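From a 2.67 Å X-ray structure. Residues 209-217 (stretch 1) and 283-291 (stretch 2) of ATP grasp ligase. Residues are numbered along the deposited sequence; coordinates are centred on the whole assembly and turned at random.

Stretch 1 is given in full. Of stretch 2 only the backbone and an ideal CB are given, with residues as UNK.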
# COMPACT_ATOMS: atom_id res chain seq x y z
N ASN A 209 7.58 -26.38 8.22
CA ASN A 209 9.01 -26.29 8.51
C ASN A 209 9.72 -27.34 7.68
O ASN A 209 9.68 -28.53 8.00
CB ASN A 209 9.27 -26.47 9.99
CG ASN A 209 10.70 -26.16 10.38
OD1 ASN A 209 11.57 -26.00 9.52
ND2 ASN A 209 10.96 -26.09 11.68
N ILE A 210 10.38 -26.92 6.61
CA ILE A 210 11.05 -27.82 5.68
C ILE A 210 12.52 -27.93 6.08
O ILE A 210 13.22 -26.91 6.08
CB ILE A 210 10.92 -27.34 4.23
CG1 ILE A 210 9.45 -27.35 3.80
CG2 ILE A 210 11.77 -28.20 3.31
CD1 ILE A 210 9.23 -26.79 2.42
N PRO A 211 13.01 -29.13 6.40
CA PRO A 211 14.44 -29.27 6.70
C PRO A 211 15.28 -28.98 5.46
O PRO A 211 15.02 -29.51 4.38
CB PRO A 211 14.57 -30.74 7.14
CG PRO A 211 13.18 -31.13 7.54
CD PRO A 211 12.28 -30.38 6.61
N LYS A 212 16.28 -28.14 5.63
CA LYS A 212 17.03 -27.60 4.51
C LYS A 212 18.51 -27.90 4.69
O LYS A 212 19.03 -27.95 5.81
CB LYS A 212 16.81 -26.09 4.38
CG LYS A 212 17.05 -25.33 5.67
CD LYS A 212 16.06 -24.18 5.82
CE LYS A 212 16.04 -23.66 7.25
NZ LYS A 212 17.33 -23.04 7.65
N ALA A 213 19.18 -28.11 3.56
CA ALA A 213 20.63 -28.25 3.54
C ALA A 213 21.31 -26.91 3.27
O ALA A 213 22.35 -26.62 3.86
CB ALA A 213 21.05 -29.26 2.47
N LEU A 214 20.71 -26.09 2.41
CA LEU A 214 21.27 -24.80 2.04
C LEU A 214 20.20 -23.73 2.08
O LEU A 214 19.01 -24.00 1.85
CB LEU A 214 21.91 -24.84 0.65
CG LEU A 214 23.15 -25.72 0.44
CD1 LEU A 214 23.58 -25.67 -1.01
CD2 LEU A 214 24.28 -25.28 1.35
N GLU A 215 20.63 -22.51 2.38
CA GLU A 215 19.81 -21.31 2.24
C GLU A 215 20.35 -20.49 1.08
O GLU A 215 21.56 -20.22 1.02
CB GLU A 215 19.82 -20.48 3.53
CG GLU A 215 19.06 -21.11 4.69
CD GLU A 215 18.92 -20.18 5.87
OE1 GLU A 215 19.92 -19.93 6.57
OE2 GLU A 215 17.80 -19.68 6.09
N LEU A 216 19.47 -20.10 0.17
CA LEU A 216 19.84 -19.32 -1.01
C LEU A 216 19.37 -17.88 -0.85
O LEU A 216 18.23 -17.64 -0.45
CB LEU A 216 19.24 -19.92 -2.28
CG LEU A 216 19.52 -21.39 -2.59
CD1 LEU A 216 18.94 -21.76 -3.94
CD2 LEU A 216 21.01 -21.67 -2.55
N ARG A 217 20.25 -16.93 -1.16
CA ARG A 217 19.91 -15.52 -1.24
C ARG A 217 20.15 -15.07 -2.68
O ARG A 217 21.29 -14.99 -3.13
CB ARG A 217 20.74 -14.69 -0.27
CG ARG A 217 20.40 -13.20 -0.28
CD ARG A 217 19.02 -12.94 0.30
NE ARG A 217 18.75 -11.51 0.44
CZ ARG A 217 17.71 -11.01 1.10
NH1 ARG A 217 16.84 -11.82 1.68
NH2 ARG A 217 17.55 -9.69 1.19
N UNK A 283 15.37 -22.22 -0.32
CA UNK A 283 16.10 -23.23 0.43
C UNK A 283 16.23 -24.47 -0.45
O UNK A 283 15.41 -24.72 -1.34
CB UNK A 283 15.40 -23.56 1.75
N UNK A 284 17.28 -25.24 -0.20
CA UNK A 284 17.55 -26.48 -0.92
C UNK A 284 17.59 -27.62 0.08
O UNK A 284 18.35 -27.58 1.05
CB UNK A 284 18.86 -26.40 -1.71
N UNK A 285 16.77 -28.64 -0.16
CA UNK A 285 16.76 -29.82 0.68
C UNK A 285 18.03 -30.64 0.46
O UNK A 285 18.77 -30.42 -0.50
CB UNK A 285 15.52 -30.67 0.40
N UNK A 286 18.32 -31.57 1.37
CA UNK A 286 19.43 -32.51 1.10
C UNK A 286 19.26 -33.29 -0.20
O UNK A 286 20.27 -33.56 -0.87
CB UNK A 286 19.56 -33.50 2.26
N UNK A 287 18.03 -33.64 -0.58
CA UNK A 287 17.77 -34.28 -1.87
C UNK A 287 17.55 -33.26 -3.00
O UNK A 287 16.90 -33.59 -4.00
CB UNK A 287 16.55 -35.19 -1.75
N UNK A 288 18.07 -32.04 -2.84
CA UNK A 288 18.18 -31.05 -3.92
C UNK A 288 16.82 -30.66 -4.50
O UNK A 288 16.66 -30.53 -5.72
CB UNK A 288 19.07 -31.60 -5.04
N UNK A 289 15.84 -30.46 -3.63
CA UNK A 289 14.58 -29.83 -4.01
C UNK A 289 14.64 -28.35 -3.67
O UNK A 289 15.04 -27.97 -2.57
CB UNK A 289 13.40 -30.50 -3.31
N UNK A 290 14.25 -27.51 -4.63
CA UNK A 290 14.31 -26.06 -4.48
C UNK A 290 12.93 -25.54 -4.10
O UNK A 290 11.98 -25.69 -4.87
CB UNK A 290 14.81 -25.39 -5.76
N UNK A 291 12.83 -24.92 -2.93
CA UNK A 291 11.58 -24.39 -2.41
C UNK A 291 11.66 -22.87 -2.41
O UNK A 291 12.59 -22.29 -1.86
CB UNK A 291 11.29 -24.93 -1.01

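Position 283 lies in a strand antiparallel to stretch 1, as the non-hydrogen-bonded partner of Glu215. Its CB points to the face that carries Glu215, 3.9 Å from Lys212 CB, and its CA lies 3.3 Å from Leu214 O in a CA-H...O contact. Methylenes of Lys212 and the Ile210 side chain offer an apolar surface, so a branched aliphatic or a leucine would suit. The residue is Ile283: CG2 packs 3.6 Å from Lys212 CD, and CD1 reaches Ile210 CB at 3.9 Å.

Position 284 pairs with Leu214. Its N donates to Leu214 O (3.0 Å), and its O accepts from both Ala213 N (2.7 Å) and Leu214 N (3.1 Å). The CB turns to the other face, 4.2 Å from Leu214 CB and 5.1 Å from Leu216 CG; with extended backbone angles, valine, isoleucine or leucine would fit. Val284 sets CG2 3.7 Å from Leu216 CD1.

At 285 the CB points away overall, yet remains 4.2 Å from Pro211 O. A type I turn starts here and runs to 288, its O accepting from the N of 288, so serine, threonine, aspartate or asparagine could help to hold the loop. Ile210 CG2, 5.3 Å from the CB, is near enough to welcome a methyl, which favours threonine over serine. Thr285 meets both demands: OG1 donates to the side chain at 287 and accepts from the N of 289, while CG2 lies 4.0 Å from Ile210 CG2.

Position 286 has phi -57° and psi -34°, and its N makes no hydrogen bond to stretch 1, which allows proline; other small residues could also follow the turn. Pro286 lays CD 4.0 Å from Ala213 CB and 3.9 Å from Pro211 O.

Position 287 points away from stretch 1, so polar turn formers are natural. In Asp287, OD1 accepts the hydrogen bond from Thr285 OG1 at 2.7 Å.

Position 288 has positive phi (61°), which favours glycine, asparagine or aspartate but does not exclude others. Glu288 points away and leaves stretch 1 untouched.

Position 289 is out of reach of stretch 1, which sets little demand on its side chain. It is Arg289, whose N donates to Thr285 OG1 at 2.8 Å.

Position 290 resumes the extended chain with its CB sideways; a long or aromatic side chain could still reach Leu216. Tyr290 does so: Leu216 CD1 sits at the ring edge, 3.9 Å from CD2.

Position 291 points toward stretch 1, its CB 4.4 Å from Ile210 CD1, a place for an aliphatic side chain. Ile291 brings CG1 to 3.9 Å from Ile210 CD1.

Stretch 2, residues 283-291: IVTPDERYI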
# COMPACT_ATOMS: atom_id res chain seq x y z
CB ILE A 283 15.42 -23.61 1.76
CG1 ILE A 283 14.00 -24.11 1.52
CG2 ILE A 283 15.42 -22.42 2.72
CD1 ILE A 283 13.31 -24.61 2.76
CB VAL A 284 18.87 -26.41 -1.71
CG1 VAL A 284 18.99 -27.61 -2.64
CG2 VAL A 284 18.96 -25.11 -2.49
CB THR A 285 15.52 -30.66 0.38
OG1 THR A 285 15.57 -31.12 -0.97
CG2 THR A 285 14.26 -29.83 0.59
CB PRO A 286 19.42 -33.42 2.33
CG PRO A 286 18.88 -32.54 3.42
CD PRO A 286 17.87 -31.64 2.77
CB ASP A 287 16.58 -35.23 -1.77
CG ASP A 287 15.30 -34.54 -1.30
OD1 ASP A 287 15.37 -33.72 -0.37
OD2 ASP A 287 14.22 -34.84 -1.86
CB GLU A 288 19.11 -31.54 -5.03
CG GLU A 288 20.58 -31.30 -4.74
CD GLU A 288 21.45 -31.51 -5.95
OE1 GLU A 288 21.77 -32.69 -6.26
OE2 GLU A 288 21.81 -30.51 -6.61
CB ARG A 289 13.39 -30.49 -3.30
CG ARG A 289 13.08 -31.89 -3.78
CD ARG A 289 12.00 -32.55 -2.93
NE ARG A 289 10.68 -31.96 -3.16
CZ ARG A 289 9.76 -32.48 -3.96
NH1 ARG A 289 10.01 -33.60 -4.63
NH2 ARG A 289 8.59 -31.88 -4.10
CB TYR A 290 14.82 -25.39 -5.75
CG TYR A 290 16.27 -25.69 -6.08
CD1 TYR A 290 16.62 -26.86 -6.76
CD2 TYR A 290 17.29 -24.82 -5.73
CE1 TYR A 290 17.93 -27.14 -7.07
CE2 TYR A 290 18.61 -25.09 -6.03
CZ TYR A 290 18.93 -26.25 -6.70
OH TYR A 290 20.24 -26.53 -7.01
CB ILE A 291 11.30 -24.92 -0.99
CG1 ILE A 291 10.91 -26.40 -1.03
CG2 ILE A 291 10.21 -24.09 -0.31
CD1 ILE A 291 12.08 -27.35 -0.97
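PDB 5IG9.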